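PDB 3I4G: SusD-like carbohydrate binding protein BF1063 from Bacteroides fragilis NCTC 9343, which probably binds carbohydrate at the outer membrane of the cell as a SusD-like protein. Local coordinates for residues A[234-239]-A[362-367]. Sequence-based numbering, arbitrary orientation.
Sequences ANYQEL and MRKYFE. With EDO (1,2-ethanediol), chain C.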
# COMPACT_ATOMS: atom_id res chain seq x y z
N ALA A 234 -4.30 -19.16 -6.81
CA ALA A 234 -3.29 -19.71 -7.72
C ALA A 234 -2.61 -18.63 -8.57
O ALA A 234 -1.41 -18.68 -8.79
CB ALA A 234 -3.90 -20.77 -8.63
N ASN A 235 -3.41 -17.66 -9.01
CA ASN A 235 -2.93 -16.61 -9.89
C ASN A 235 -2.64 -15.29 -9.17
O ASN A 235 -3.54 -14.69 -8.59
CB ASN A 235 -3.92 -16.40 -11.04
CG ASN A 235 -3.30 -15.59 -12.16
OD1 ASN A 235 -3.14 -14.39 -12.08
ND2 ASN A 235 -2.87 -16.29 -13.21
N TYR A 236 -1.39 -14.85 -9.24
CA TYR A 236 -0.95 -13.62 -8.58
C TYR A 236 -1.52 -12.39 -9.27
O TYR A 236 -2.07 -11.52 -8.61
CB TYR A 236 0.57 -13.55 -8.60
CG TYR A 236 1.25 -12.40 -7.88
CD1 TYR A 236 1.55 -12.49 -6.56
CD2 TYR A 236 1.68 -11.28 -8.58
CE1 TYR A 236 2.23 -11.49 -5.91
CE2 TYR A 236 2.37 -10.26 -7.97
CZ TYR A 236 2.64 -10.36 -6.62
OH TYR A 236 3.33 -9.34 -5.99
N GLN A 237 -1.36 -12.30 -10.59
CA GLN A 237 -1.82 -11.11 -11.33
C GLN A 237 -3.29 -10.79 -11.12
O GLN A 237 -3.69 -9.63 -11.00
CB GLN A 237 -1.55 -11.25 -12.83
CG GLN A 237 -0.08 -11.28 -13.20
CD GLN A 237 0.10 -11.33 -14.67
OE1 GLN A 237 -0.01 -12.41 -15.28
NE2 GLN A 237 0.44 -10.20 -15.28
N GLU A 238 -4.10 -11.85 -11.07
CA GLU A 238 -5.54 -11.72 -10.99
C GLU A 238 -6.04 -11.22 -9.66
O GLU A 238 -7.19 -10.80 -9.56
CB GLU A 238 -6.23 -13.07 -11.36
CG GLU A 238 -6.18 -13.27 -12.89
CD GLU A 238 -6.70 -14.61 -13.36
OE1 GLU A 238 -7.11 -15.43 -12.54
OE2 GLU A 238 -6.69 -14.83 -14.60
N LEU A 239 -5.19 -11.19 -8.65
CA LEU A 239 -5.53 -10.54 -7.38
C LEU A 239 -5.79 -9.06 -7.54
O LEU A 239 -6.49 -8.49 -6.71
CB LEU A 239 -4.38 -10.69 -6.39
CG LEU A 239 -4.07 -12.10 -5.91
CD1 LEU A 239 -2.74 -12.09 -5.15
CD2 LEU A 239 -5.22 -12.66 -5.08
N MSE A 362 4.80 0.28 -13.73
CA MSE A 362 4.04 -0.70 -12.96
C MSE A 362 3.08 -1.47 -13.84
O MSE A 362 2.23 -0.91 -14.51
CB MSE A 362 3.25 -0.01 -11.83
CG MSE A 362 2.42 -0.97 -10.99
SE MSE A 362 1.57 -0.05 -9.49
CE MSE A 362 0.27 0.81 -10.48
N ARG A 363 3.19 -2.80 -13.81
CA ARG A 363 2.26 -3.71 -14.50
C ARG A 363 1.09 -4.08 -13.59
O ARG A 363 -0.04 -4.29 -14.07
CB ARG A 363 2.99 -4.99 -14.95
CG ARG A 363 2.18 -5.82 -15.92
CD ARG A 363 2.79 -7.15 -16.26
NE ARG A 363 4.02 -7.10 -17.06
CZ ARG A 363 4.05 -7.07 -18.39
NH1 ARG A 363 2.94 -6.95 -19.10
NH2 ARG A 363 5.21 -7.08 -19.02
N LYS A 364 1.33 -4.20 -12.29
CA LYS A 364 0.31 -4.57 -11.31
C LYS A 364 -0.88 -3.62 -11.43
O LYS A 364 -0.69 -2.43 -11.65
CB LYS A 364 0.88 -4.56 -9.92
CG LYS A 364 -0.04 -5.11 -8.83
CD LYS A 364 0.67 -5.29 -7.49
CE LYS A 364 1.54 -6.57 -7.44
NZ LYS A 364 2.25 -6.76 -6.13
N TYR A 365 -2.09 -4.20 -11.27
CA TYR A 365 -3.40 -3.54 -11.25
C TYR A 365 -4.02 -3.30 -12.63
O TYR A 365 -5.15 -2.83 -12.71
CB TYR A 365 -3.35 -2.21 -10.48
CG TYR A 365 -2.94 -2.30 -9.04
CD1 TYR A 365 -3.77 -2.85 -8.07
CD2 TYR A 365 -1.71 -1.80 -8.63
CE1 TYR A 365 -3.38 -2.94 -6.75
CE2 TYR A 365 -1.31 -1.90 -7.31
CZ TYR A 365 -2.14 -2.45 -6.37
OH TYR A 365 -1.76 -2.49 -5.07
N PHE A 366 -3.31 -3.66 -13.69
CA PHE A 366 -3.79 -3.43 -15.07
C PHE A 366 -4.13 -4.73 -15.77
O PHE A 366 -3.26 -5.51 -16.11
CB PHE A 366 -2.77 -2.59 -15.87
CG PHE A 366 -2.47 -1.26 -15.21
CD1 PHE A 366 -3.49 -0.34 -14.96
CD2 PHE A 366 -1.22 -0.93 -14.82
CE1 PHE A 366 -3.22 0.85 -14.31
CE2 PHE A 366 -0.96 0.27 -14.17
CZ PHE A 366 -1.95 1.16 -13.93
N GLU A 367 -5.44 -4.95 -15.95
CA GLU A 367 -5.98 -6.15 -16.61
C GLU A 367 -5.82 -5.95 -18.10
O GLU A 367 -6.75 -5.49 -18.77
CB GLU A 367 -7.43 -6.34 -16.15
CG GLU A 367 -8.11 -7.59 -16.69
CD GLU A 367 -9.54 -7.75 -16.17
OE1 GLU A 367 -9.87 -7.40 -15.02
OE2 GLU A 367 -10.38 -8.25 -16.93
C1 EDO C . -7.97 -0.71 -14.91
O1 EDO C . -8.13 -0.17 -13.58
C2 EDO C . -7.91 -2.22 -14.73
O2 EDO C . -7.22 -2.77 -15.84
O HOH W 1 -1.78 -7.42 -11.54
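Lys364 reaches across to Tyr236 and gives a hydrogen bond from NZ to the phenol OH, 2.8 Å away. The two side chains meet at about a right angle, and Lys364 CE lies 3.8 Å from Tyr236 CE2, so methylene and ring carbons touch beside the polar bond. With CG anti to the backbone N (chi1 -176°), the ring swings out so that its hydroxyl end meets the lysine, whose chain bends at chi3 (-79°) to bring in the amine. Tyrosine suits this buried place as a flat hydrophobic ring with a polar end: its hydroxyl accepts from the lysine and is also hydrogen-bonded to the backbone carbonyl of Glu447. Lys364 NZ forms a salt bridge with Glu451 and bonds to the carbonyl of Ala449; the Glu451 carboxylate probably offsets the cost of burying the charge. A second link runs between the main chains: one water donates to Gln237 O at 3.0 Å and accepts from Tyr365 N at 3.2 Å. Elsewhere, Gln237 NE2 packs 4.0 Å from Arg363 CD, the arginine's aliphatic part, its NH1 being paired with Glu368. Asn235 OD1 accepts from Glu238 N at 2.9 Å, an Asx motif leading into the short 3-10 segment. Opposite, a type II beta turn, Arg363 to Phe366, centres on Lys364 and Tyr365. The contact thus joins the loop between helix 214-227 and strand 251-252 to that between strands 360-362 and 380-386.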